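Local structure of aminotransferase, classes I and II (Silicibacter pomeroyi DSS-3, 3H14) at residues A[12-20]-A[340-348]. The protein probably transfers amino groups between L-aspartate and 2-oxoglutarate as a class 1 aminotransferase dependent on pyridoxal 5'-phosphate. Sequence-based numbering, arbitrary orientation. Where two conformers were deposited one is given.
Sequences DPFIVMDVM and VAVTPGLDF
Ile15 lies beside Asp347, Val16 beside Thr343 and Val19 beside Ala341, where the chain leading into helix 17-28 bends through a type I beta turn from Phe14 to Met17. The other side of the contact is strand 340-344 and the residues with helical backbone angles that follow it, and the two backbones approach to 5.8 Å between the CA atoms of Val16 and Thr343. One carboxylate here holds a turn through two successive N-H groups. Ile15 N gives its hydrogen to the syn lone pair of Asp347 OD1 at 2.7 Å, with an N-H...O angle of 155°. Val16 N reaches Asp347 OD2 at 3.1 Å in a more bent bond, again on the syn side but 16° out of the carboxylate plane. One oxygen for each N-H fixes the rotation of the carboxylate, and two backbone donors would probably favour its ionised form. Apolar side chains flank this pair of bonds. Ile15 lays CG2 against Pro344 CG at 4.1 Å, while its CG1 branch makes a looser contact with Leu346 CB. With CG2 anti to the backbone N, Val16 sets this methyl over Thr343, 3.6 Å from OG1. One turn on, Val19 CG2 meets Ala341 CB at 4.0 Å, and its CG1 lies against Val342 O, a buried carbonyl without a polar partner. An alanine in place of Asp347 would probably leave the N-H groups of Ile15 and Val16 without their acceptors and the turn less firmly fixed. Asp347 also packs on Pro126, and its carbonyl O accepts a bond from Arg129. A carboxylate distant in sequence thus binds the type I beta turn before helix 17-28, joining the aminotransferase's N-terminal segment to the four-stranded mixed sheet containing strand 340-344.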
ATOM      1  N   ASP A  12       6.080   4.649  16.795  1.00 34.77           N
ATOM      2  CA  ASP A  12       7.312   3.856  16.612  1.00 34.80           C
ATOM      3  C   ASP A  12       8.101   4.292  15.367  1.00 34.15           C
ATOM      4  O   ASP A  12       7.508   4.452  14.300  1.00 34.28           O
ATOM      5  CB  ASP A  12       6.950   2.393  16.371  1.00 34.88           C
ATOM      6  CG  ASP A  12       6.210   1.734  17.530  1.00 37.76           C
ATOM      7  OD1 ASP A  12       6.370   2.131  18.707  1.00 39.66           O
ATOM      8  OD2 ASP A  12       5.482   0.752  17.235  1.00 41.45           O
ATOM      9  N   PRO A  13       9.435   4.431  15.474  1.00 34.17           N
ATOM     10  CA  PRO A  13      10.276   4.769  14.299  1.00 34.49           C
ATOM     11  C   PRO A  13      10.377   3.564  13.375  1.00 34.26           C
ATOM     12  O   PRO A  13      10.426   2.435  13.864  1.00 34.11           O
ATOM     13  CB  PRO A  13      11.640   5.062  14.907  1.00 34.49           C
ATOM     14  CG  PRO A  13      11.682   4.221  16.107  1.00 34.94           C
ATOM     15  CD  PRO A  13      10.251   4.218  16.673  1.00 34.46           C
ATOM     16  N   PHE A  14      10.393   3.799  12.071  1.00 34.03           N
ATOM     17  CA  PHE A  14      10.336   2.715  11.109  1.00 34.89           C
ATOM     18  C   PHE A  14      11.681   2.034  11.016  1.00 35.27           C
ATOM     19  O   PHE A  14      12.695   2.680  10.779  1.00 34.06           O
ATOM     20  CB  PHE A  14       9.875   3.215   9.742  1.00 35.76           C
ATOM     21  CG  PHE A  14       8.388   3.496   9.666  1.00 36.57           C
ATOM     22  CD1 PHE A  14       7.486   2.861  10.533  1.00 38.05           C
ATOM     23  CD2 PHE A  14       7.892   4.373   8.721  1.00 38.48           C
ATOM     24  CE1 PHE A  14       6.119   3.120  10.463  1.00 38.41           C
ATOM     25  CE2 PHE A  14       6.539   4.621   8.632  1.00 37.97           C
ATOM     26  CZ  PHE A  14       5.648   3.994   9.509  1.00 37.52           C
ATOM     27  N   ILE A  15      11.665   0.724  11.227  1.00 36.11           N
ATOM     28  CA  ILE A  15      12.876  -0.086  11.258  1.00 37.63           C
ATOM     29  C   ILE A  15      13.623   0.032   9.947  1.00 38.28           C
ATOM     30  O   ILE A  15      14.849  -0.101   9.936  1.00 38.65           O
ATOM     31  CB  ILE A  15      12.558  -1.596  11.565  1.00 37.58           C
ATOM     32  CG1 ILE A  15      11.963  -1.769  12.975  1.00 38.51           C
ATOM     33  CG2 ILE A  15      13.779  -2.468  11.391  1.00 37.64           C
ATOM     34  CD1 ILE A  15      12.794  -1.157  14.089  1.00 40.42           C
ATOM     35  N   VAL A  16      12.901   0.307   8.848  1.00 39.19           N
ATOM     36  CA  VAL A  16      13.532   0.377   7.520  1.00 40.32           C
ATOM     37  C   VAL A  16      14.519   1.547   7.377  1.00 41.17           C
ATOM     38  O   VAL A  16      15.318   1.572   6.438  1.00 40.45           O
ATOM     39  CB  VAL A  16      12.488   0.377   6.360  1.00 39.72           C
ATOM     40  CG1 VAL A  16      11.716   1.689   6.279  1.00 39.16           C
ATOM     41  CG2 VAL A  16      13.173   0.038   5.009  1.00 39.23           C
HETATM   42  N   MSE A  17      14.484   2.482   8.331  1.00 42.48           N
HETATM   43  CA  MSE A  17      15.354   3.663   8.327  1.00 43.15           C
HETATM   44  C   MSE A  17      16.828   3.301   8.488  1.00 42.39           C
HETATM   45  O   MSE A  17      17.686   3.968   7.924  1.00 42.06           O
HETATM   46  CB  MSE A  17      14.933   4.638   9.437  1.00 45.73           C
HETATM   47  CG  MSE A  17      13.484   5.157   9.307  1.00 51.00           C
HETATM   48 SE   MSE A  17      13.244   6.268   7.727  1.00 68.17          SE
HETATM   49  CE  MSE A  17      11.320   6.068   7.343  1.00 56.06           C
ATOM     50  N   ASP A  18      17.130   2.252   9.242  1.00 41.39           N
ATOM     51  CA  ASP A  18      18.518   1.753   9.316  1.00 41.09           C
ATOM     52  C   ASP A  18      19.098   1.464   7.910  1.00 40.32           C
ATOM     53  O   ASP A  18      20.160   1.968   7.565  1.00 39.26           O
ATOM     54  CB  ASP A  18      18.632   0.463  10.135  1.00 41.33           C
ATOM     55  CG  ASP A  18      18.294   0.641  11.606  1.00 43.72           C
ATOM     56  OD1 ASP A  18      17.721   1.693  12.015  1.00 46.18           O
ATOM     57  OD2 ASP A  18      18.579  -0.333  12.347  1.00 45.07           O
ATOM     58  N   VAL A  19      18.398   0.644   7.124  1.00 39.87           N
ATOM     59  CA  VAL A  19      18.879   0.259   5.786  1.00 39.75           C
ATOM     60  C   VAL A  19      18.890   1.445   4.807  1.00 39.19           C
ATOM     61  O   VAL A  19      19.863   1.634   4.103  1.00 36.98           O
ATOM     62  CB  VAL A  19      18.094  -0.946   5.174  1.00 40.13           C
ATOM     63  CG1 VAL A  19      16.670  -0.566   4.802  1.00 39.99           C
ATOM     64  CG2 VAL A  19      18.819  -1.491   3.935  1.00 40.33           C
HETATM   65  N   MSE A  20      17.825   2.242   4.776  1.00 38.68           N
HETATM   66  CA  MSE A  20      17.787   3.399   3.885  1.00 40.82           C
HETATM   67  C   MSE A  20      18.902   4.409   4.126  1.00 38.40           C
HETATM   68  O   MSE A  20      19.437   4.970   3.165  1.00 38.37           O
HETATM   69  CB  MSE A  20      16.465   4.139   3.996  1.00 40.60           C
HETATM   70  CG  MSE A  20      15.343   3.402   3.393  1.00 42.95           C
HETATM   71 SE   MSE A  20      13.696   4.293   3.905  1.00 50.59          SE
HETATM   72  CE  MSE A  20      13.201   5.015   2.159  1.00 42.59           C
ATOM     73  N   VAL A 340      22.625  -4.626  -1.865  1.00 18.74           N
ATOM     74  CA  VAL A 340      21.196  -4.658  -2.161  1.00 17.71           C
ATOM     75  C   VAL A 340      20.442  -4.268  -0.911  1.00 17.57           C
ATOM     76  O   VAL A 340      20.729  -4.775   0.166  1.00 16.98           O
ATOM     77  CB  VAL A 340      20.692  -6.038  -2.683  1.00 17.77           C
ATOM     78  CG1 VAL A 340      19.199  -5.995  -2.959  1.00 17.43           C
ATOM     79  CG2 VAL A 340      21.397  -6.434  -4.006  1.00 17.34           C
ATOM     80  N   ALA A 341      19.471  -3.354  -1.068  1.00 16.37           N
ATOM     81  CA  ALA A 341      18.653  -2.866   0.051  1.00 16.92           C
ATOM     82  C   ALA A 341      17.324  -3.591   0.053  1.00 15.76           C
ATOM     83  O   ALA A 341      16.688  -3.644  -0.942  1.00 15.88           O
ATOM     84  CB  ALA A 341      18.414  -1.332  -0.046  1.00 16.17           C
ATOM     85  N   VAL A 342      16.993  -4.207   1.172  1.00 16.37           N
ATOM     86  CA  VAL A 342      15.735  -4.912   1.359  1.00 16.84           C
ATOM     87  C   VAL A 342      15.177  -4.494   2.707  1.00 16.53           C
ATOM     88  O   VAL A 342      15.900  -3.939   3.532  1.00 17.10           O
ATOM     89  CB  VAL A 342      15.912  -6.451   1.261  1.00 17.10           C
ATOM     90  CG1 VAL A 342      16.590  -6.824  -0.087  1.00 17.15           C
ATOM     91  CG2 VAL A 342      16.665  -6.989   2.452  1.00 14.62           C
ATOM     92  N   THR A 343      13.902  -4.789   2.964  1.00 18.28           N
ATOM     93  CA  THR A 343      13.237  -4.307   4.177  1.00 18.87           C
ATOM     94  C   THR A 343      12.946  -5.430   5.165  1.00 18.57           C
ATOM     95  O   THR A 343      12.254  -6.372   4.814  1.00 17.77           O
ATOM     96  CB  THR A 343      11.873  -3.680   3.844  1.00 19.69           C
ATOM     97  OG1 THR A 343      12.056  -2.635   2.862  1.00 25.45           O
ATOM     98  CG2 THR A 343      11.257  -3.104   5.116  1.00 19.53           C
ATOM     99  N   PRO A 344      13.409  -5.297   6.404  1.00 17.92           N
ATOM    100  CA  PRO A 344      13.037  -6.314   7.370  1.00 18.76           C
ATOM    101  C   PRO A 344      11.518  -6.350   7.602  1.00 19.44           C
ATOM    102  O   PRO A 344      10.850  -5.316   7.481  1.00 19.30           O
ATOM    103  CB  PRO A 344      13.732  -5.868   8.647  1.00 19.08           C
ATOM    104  CG  PRO A 344      14.729  -4.896   8.253  1.00 18.05           C
ATOM    105  CD  PRO A 344      14.325  -4.299   6.976  1.00 18.46           C
ATOM    106  N   GLY A 345      10.994  -7.524   7.945  1.00 18.79           N
ATOM    107  CA  GLY A 345       9.583  -7.697   8.171  1.00 19.64           C
ATOM    108  C   GLY A 345       9.001  -7.057   9.420  1.00 19.71           C
ATOM    109  O   GLY A 345       7.776  -6.922   9.500  1.00 20.29           O
ATOM    110  N   LEU A 346       9.848  -6.640  10.375  1.00 20.61           N
ATOM    111  CA  LEU A 346       9.363  -6.142  11.666  0.50 21.21           C
ATOM    112  C   LEU A 346       8.364  -4.967  11.568  1.00 21.64           C
ATOM    113  O   LEU A 346       7.408  -4.918  12.352  1.00 22.20           O
ATOM    114  CB  LEU A 346      10.523  -5.762  12.583  0.50 21.75           C
ATOM    115  CG  LEU A 346      11.361  -6.939  13.078  0.50 22.61           C
ATOM    116  CD1 LEU A 346      12.603  -7.105  12.177  0.50 21.89           C
ATOM    117  CD2 LEU A 346      11.753  -6.742  14.525  0.50 24.22           C
ATOM    118  N   ASP A 347       8.557  -4.059  10.608  1.00 21.21           N
ATOM    119  CA  ASP A 347       7.605  -2.924  10.405  1.00 21.58           C
ATOM    120  C   ASP A 347       6.201  -3.388  10.060  1.00 20.72           C
ATOM    121  O   ASP A 347       5.233  -2.682  10.361  1.00 21.91           O
ATOM    122  CB  ASP A 347       8.054  -1.986   9.273  1.00 21.79           C
ATOM    123  CG  ASP A 347       9.225  -1.060   9.660  1.00 24.14           C
ATOM    124  OD1 ASP A 347       9.329  -0.638  10.866  1.00 25.70           O
ATOM    125  OD2 ASP A 347      10.032  -0.748   8.725  1.00 21.27           O
ATOM    126  N   PHE A 348       6.087  -4.536   9.379  1.00 20.02           N
ATOM    127  CA  PHE A 348       4.799  -5.038   8.927  1.00 19.18           C
ATOM    128  C   PHE A 348       4.142  -5.953   9.950  1.00 19.98           C
ATOM    129  O   PHE A 348       2.891  -6.012  10.027  1.00 18.98           O
ATOM    130  CB  PHE A 348       4.935  -5.772   7.588  1.00 18.78           C
ATOM    131  CG  PHE A 348       5.770  -5.028   6.606  1.00 18.34           C
ATOM    132  CD1 PHE A 348       5.267  -3.879   5.984  1.00 18.43           C
ATOM    133  CD2 PHE A 348       7.118  -5.383   6.386  1.00 18.36           C
ATOM    134  CE1 PHE A 348       6.046  -3.144   5.112  1.00 19.08           C
ATOM    135  CE2 PHE A 348       7.922  -4.627   5.507  1.00 17.08           C
ATOM    136  CZ  PHE A 348       7.378  -3.512   4.881  1.00 18.55           C
TER